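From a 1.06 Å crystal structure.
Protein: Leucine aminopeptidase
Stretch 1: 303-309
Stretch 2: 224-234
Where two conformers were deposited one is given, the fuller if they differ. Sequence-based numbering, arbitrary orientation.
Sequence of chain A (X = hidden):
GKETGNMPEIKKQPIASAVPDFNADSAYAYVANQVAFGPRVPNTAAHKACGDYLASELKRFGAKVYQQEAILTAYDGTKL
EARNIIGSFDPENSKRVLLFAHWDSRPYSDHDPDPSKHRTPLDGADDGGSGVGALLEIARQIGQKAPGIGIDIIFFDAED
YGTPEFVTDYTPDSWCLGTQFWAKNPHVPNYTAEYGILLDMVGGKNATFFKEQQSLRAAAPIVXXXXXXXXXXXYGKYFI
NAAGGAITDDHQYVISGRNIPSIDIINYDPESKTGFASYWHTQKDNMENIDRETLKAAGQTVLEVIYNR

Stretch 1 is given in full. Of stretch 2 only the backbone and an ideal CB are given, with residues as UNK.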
# COMPACT_ATOMS: atom_id res chain seq x y z
N LEU A 303 -6.51 -9.24 -8.82
CA LEU A 303 -7.87 -9.54 -9.28
C LEU A 303 -8.08 -11.05 -9.44
O LEU A 303 -9.10 -11.59 -9.09
CB LEU A 303 -8.14 -8.84 -10.63
CG LEU A 303 -8.32 -7.32 -10.55
CD1 LEU A 303 -8.48 -6.75 -11.94
CD2 LEU A 303 -9.49 -6.93 -9.68
N GLU A 304 -7.13 -11.70 -10.08
CA GLU A 304 -7.23 -13.16 -10.28
C GLU A 304 -7.44 -13.90 -8.97
O GLU A 304 -8.25 -14.81 -8.90
CB GLU A 304 -6.01 -13.67 -11.01
CG GLU A 304 -6.05 -15.18 -11.36
CD GLU A 304 -7.04 -15.50 -12.48
OE1 GLU A 304 -7.35 -14.62 -13.31
OE2 GLU A 304 -7.47 -16.68 -12.59
N VAL A 305 -6.72 -13.50 -7.92
CA VAL A 305 -6.78 -14.14 -6.66
C VAL A 305 -8.13 -13.91 -5.96
O VAL A 305 -8.78 -14.84 -5.43
CB VAL A 305 -5.59 -13.64 -5.84
CG1 VAL A 305 -5.71 -14.07 -4.38
CG2 VAL A 305 -4.31 -14.17 -6.48
N ILE A 306 -8.58 -12.65 -5.92
CA ILE A 306 -9.78 -12.35 -5.16
C ILE A 306 -11.05 -12.82 -5.88
O ILE A 306 -12.04 -13.10 -5.22
CB ILE A 306 -9.89 -10.87 -4.72
CG1 ILE A 306 -10.13 -9.93 -5.92
CG2 ILE A 306 -8.64 -10.47 -3.92
CD1 ILE A 306 -10.26 -8.47 -5.58
N TYR A 307 -11.03 -12.86 -7.21
CA TYR A 307 -12.18 -13.35 -7.96
C TYR A 307 -12.14 -14.84 -8.18
O TYR A 307 -13.21 -15.41 -8.43
CB TYR A 307 -12.23 -12.70 -9.35
CG TYR A 307 -12.82 -11.30 -9.34
CD1 TYR A 307 -12.07 -10.18 -8.99
CD2 TYR A 307 -14.13 -11.10 -9.70
CE1 TYR A 307 -12.62 -8.90 -9.01
CE2 TYR A 307 -14.70 -9.82 -9.70
CZ TYR A 307 -13.96 -8.71 -9.34
OH TYR A 307 -14.42 -7.43 -9.37
N ASN A 308 -10.97 -15.45 -8.21
CA ASN A 308 -10.84 -16.72 -8.88
C ASN A 308 -9.79 -17.66 -8.32
O ASN A 308 -9.41 -18.60 -9.01
CB ASN A 308 -10.58 -16.49 -10.37
CG ASN A 308 -10.88 -17.67 -11.25
OD1 ASN A 308 -11.86 -18.40 -11.02
ND2 ASN A 308 -10.10 -17.82 -12.30
N ARG A 309 -9.37 -17.48 -7.07
CA ARG A 309 -8.58 -18.49 -6.33
C ARG A 309 -9.14 -18.65 -4.94
O ARG A 309 -10.18 -18.08 -4.64
CB ARG A 309 -7.11 -18.14 -6.29
CG ARG A 309 -6.40 -18.15 -7.60
CD ARG A 309 -6.28 -19.58 -8.18
NE ARG A 309 -5.46 -19.59 -9.38
CZ ARG A 309 -5.81 -19.08 -10.56
NH1 ARG A 309 -7.03 -18.63 -10.74
NH2 ARG A 309 -4.93 -19.06 -11.58
OXT ARG A 309 -8.62 -19.47 -4.16
N UNK A 224 1.84 -18.30 -1.50
CA UNK A 224 1.86 -19.30 -2.54
C UNK A 224 0.72 -19.12 -3.54
O UNK A 224 0.92 -19.26 -4.74
CB UNK A 224 1.79 -20.70 -1.92
N UNK A 225 -0.47 -18.84 -3.05
CA UNK A 225 -1.61 -18.63 -3.93
C UNK A 225 -1.37 -17.45 -4.87
O UNK A 225 -1.63 -17.56 -6.08
CB UNK A 225 -2.88 -18.40 -3.11
N UNK A 226 -0.88 -16.34 -4.34
CA UNK A 226 -0.62 -15.17 -5.15
C UNK A 226 0.50 -15.39 -6.16
O UNK A 226 0.36 -15.06 -7.33
CB UNK A 226 -0.28 -13.98 -4.25
N UNK A 227 1.63 -15.97 -5.71
CA UNK A 227 2.74 -16.15 -6.60
C UNK A 227 2.40 -17.18 -7.68
O UNK A 227 2.86 -17.05 -8.83
CB UNK A 227 3.98 -16.57 -5.81
N UNK A 228 1.63 -18.20 -7.36
CA UNK A 228 1.21 -19.18 -8.35
C UNK A 228 0.26 -18.57 -9.36
O UNK A 228 0.37 -18.83 -10.56
CB UNK A 228 0.55 -20.38 -7.67
N UNK A 229 -0.69 -17.76 -8.91
CA UNK A 229 -1.57 -17.04 -9.85
C UNK A 229 -0.76 -16.17 -10.79
O UNK A 229 -1.02 -16.13 -11.99
CB UNK A 229 -2.58 -16.18 -9.09
N UNK A 230 0.21 -15.44 -10.25
CA UNK A 230 1.04 -14.58 -11.09
C UNK A 230 1.74 -15.42 -12.17
O UNK A 230 1.81 -15.02 -13.33
CB UNK A 230 2.07 -13.83 -10.24
N UNK A 231 2.28 -16.57 -11.76
CA UNK A 231 2.95 -17.44 -12.72
C UNK A 231 1.97 -17.93 -13.77
O UNK A 231 2.30 -17.90 -14.96
CB UNK A 231 3.60 -18.63 -12.01
N UNK A 232 0.79 -18.33 -13.36
CA UNK A 232 -0.24 -18.80 -14.32
C UNK A 232 -0.52 -17.74 -15.36
O UNK A 232 -0.75 -18.05 -16.53
CB UNK A 232 -1.54 -19.17 -13.60
N UNK A 233 -0.57 -16.48 -14.92
CA UNK A 233 -0.89 -15.35 -15.80
C UNK A 233 0.26 -14.84 -16.64
O UNK A 233 0.04 -13.94 -17.47
CB UNK A 233 -1.42 -14.19 -14.96
N UNK A 234 1.47 -15.33 -16.41
CA UNK A 234 2.62 -14.90 -17.15
C UNK A 234 3.39 -13.73 -16.53
O UNK A 234 4.18 -13.11 -17.24
CB UNK A 234 2.18 -14.52 -18.56

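Stretch 2 continues a helix that begins before 224 and crosses the helix of stretch 1 at a steep angle of 111°, with the axes 9.6 Å apart at closest approach. One side of it faces Val305, Glu304 and Arg309.

At 224 nothing of stretch 1 lies within 5.5 Å of the ideal CB, and the contact sets no preference; the residue is Glu224.

Position 225 points toward stretch 1, but its ideal CB is still 5.3 Å from both Val305 CG1 and Arg309 CB. A long, flexible apolar chain would span that gap; methionine suits best, and leucine could partly fill it. It is Met225, present as selenomethionine. Extended through two t rotamers and then turned p, it brings CE to 3.5 Å from Val305 CG1, while SE lies 3.9 Å from Arg309 CB.

At 226 the CA-to-CB bond runs sideways, with the ideal CB 4.6 Å from Val305 CG2. The backbones are nearest here, the CA atoms of 226 and Val305 being 6.4 Å apart, so a compact apolar residue such as alanine, valine or isoleucine fits. Val226 places its CG2 4.1 Å from Val305 CG2.

Position 227 points away and 228 sideways, and neither ideal CB has an atom of stretch 1 within 5.5 Å, which leaves their choice open; they are Trp227 and Ser228.

Position 229 is the tightest. Its ideal CB is already 3.7 Å from Val305 CG2 and 4.3 Å from Glu304 CG, so a small residue, alanine, glycine or perhaps serine, is expected. Ala229 packs its CB against Val305 CG2 and over one face of the Arg309 guanidinium.

Position 230 points away and 231 is out of reach, so many helix-compatible residues would do; they are Ala230 and Arg231.

At 232 the bond points toward stretch 1, and Arg309 NH2 lies 3.9 Å from the ideal CB. A positive charge invites a short acid; asparagine could also accept a hydrogen bond. Asp232 forms a salt bridge, Arg309 NH2 donating to Asp232 OD2 at 2.8 Å, near the guanidinium plane. A water donates to Asp232 OD2 at 2.6 Å and accepts from Arg309 NE at 3.0 Å. Arg309 NH1 meets Glu304 OE2 at 2.7 Å, so the arginine links two acids.

Position 233 points toward stretch 1 with no atom near its ideal CB, so a longer apolar chain is needed to reach the aliphatic part of Glu304. Leu233 does so, its CD1 3.8 Å from Glu304 CB.

At 234 phi is +92° in a Schellman motif, where a CB would jam against the preceding carbonyl oxygen. Glycine is called for, and Gly234 is the first residue to leave helical angles.

Stretch 2, residues 224-234: EMVWSAARDLG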
# COMPACT_ATOMS: atom_id res chain seq x y z
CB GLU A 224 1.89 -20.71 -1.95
CG GLU A 224 3.24 -20.97 -1.25
CD GLU A 224 4.42 -20.86 -2.18
OE1 GLU A 224 4.34 -21.47 -3.30
OE2 GLU A 224 5.41 -20.19 -1.80
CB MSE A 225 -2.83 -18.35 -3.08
CG MSE A 225 -4.10 -17.88 -3.82
SE MSE A 225 -5.63 -17.59 -2.75
CE MSE A 225 -4.96 -16.17 -1.64
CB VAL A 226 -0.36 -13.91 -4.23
CG1 VAL A 226 0.11 -12.71 -5.05
CG2 VAL A 226 -1.62 -13.61 -3.45
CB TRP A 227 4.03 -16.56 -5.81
CG TRP A 227 4.93 -15.38 -5.47
CD1 TRP A 227 6.18 -15.21 -5.94
CD2 TRP A 227 4.62 -14.18 -4.71
NE1 TRP A 227 6.69 -14.01 -5.51
CE2 TRP A 227 5.76 -13.38 -4.74
CE3 TRP A 227 3.54 -13.78 -3.97
CZ2 TRP A 227 5.82 -12.13 -4.12
CZ3 TRP A 227 3.57 -12.52 -3.36
CH2 TRP A 227 4.71 -11.73 -3.42
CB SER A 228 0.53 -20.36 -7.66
OG SER A 228 1.50 -21.17 -6.99
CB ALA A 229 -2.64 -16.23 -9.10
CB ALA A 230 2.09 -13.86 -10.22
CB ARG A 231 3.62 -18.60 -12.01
CG ARG A 231 4.15 -19.71 -12.92
CD ARG A 231 4.53 -20.98 -12.11
NE ARG A 231 3.35 -21.56 -11.47
CZ ARG A 231 3.33 -22.25 -10.33
NH1 ARG A 231 4.46 -22.51 -9.67
NH2 ARG A 231 2.18 -22.69 -9.85
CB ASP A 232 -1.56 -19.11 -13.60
CG ASP A 232 -1.51 -20.26 -12.63
OD1 ASP A 232 -0.64 -21.14 -12.77
OD2 ASP A 232 -2.38 -20.26 -11.69
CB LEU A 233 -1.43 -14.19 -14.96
CG LEU A 233 -2.73 -14.42 -14.24
CD1 LEU A 233 -2.99 -13.29 -13.30
CD2 LEU A 233 -3.87 -14.64 -15.23
O HOH W 1 -2.85 -21.07 -9.27
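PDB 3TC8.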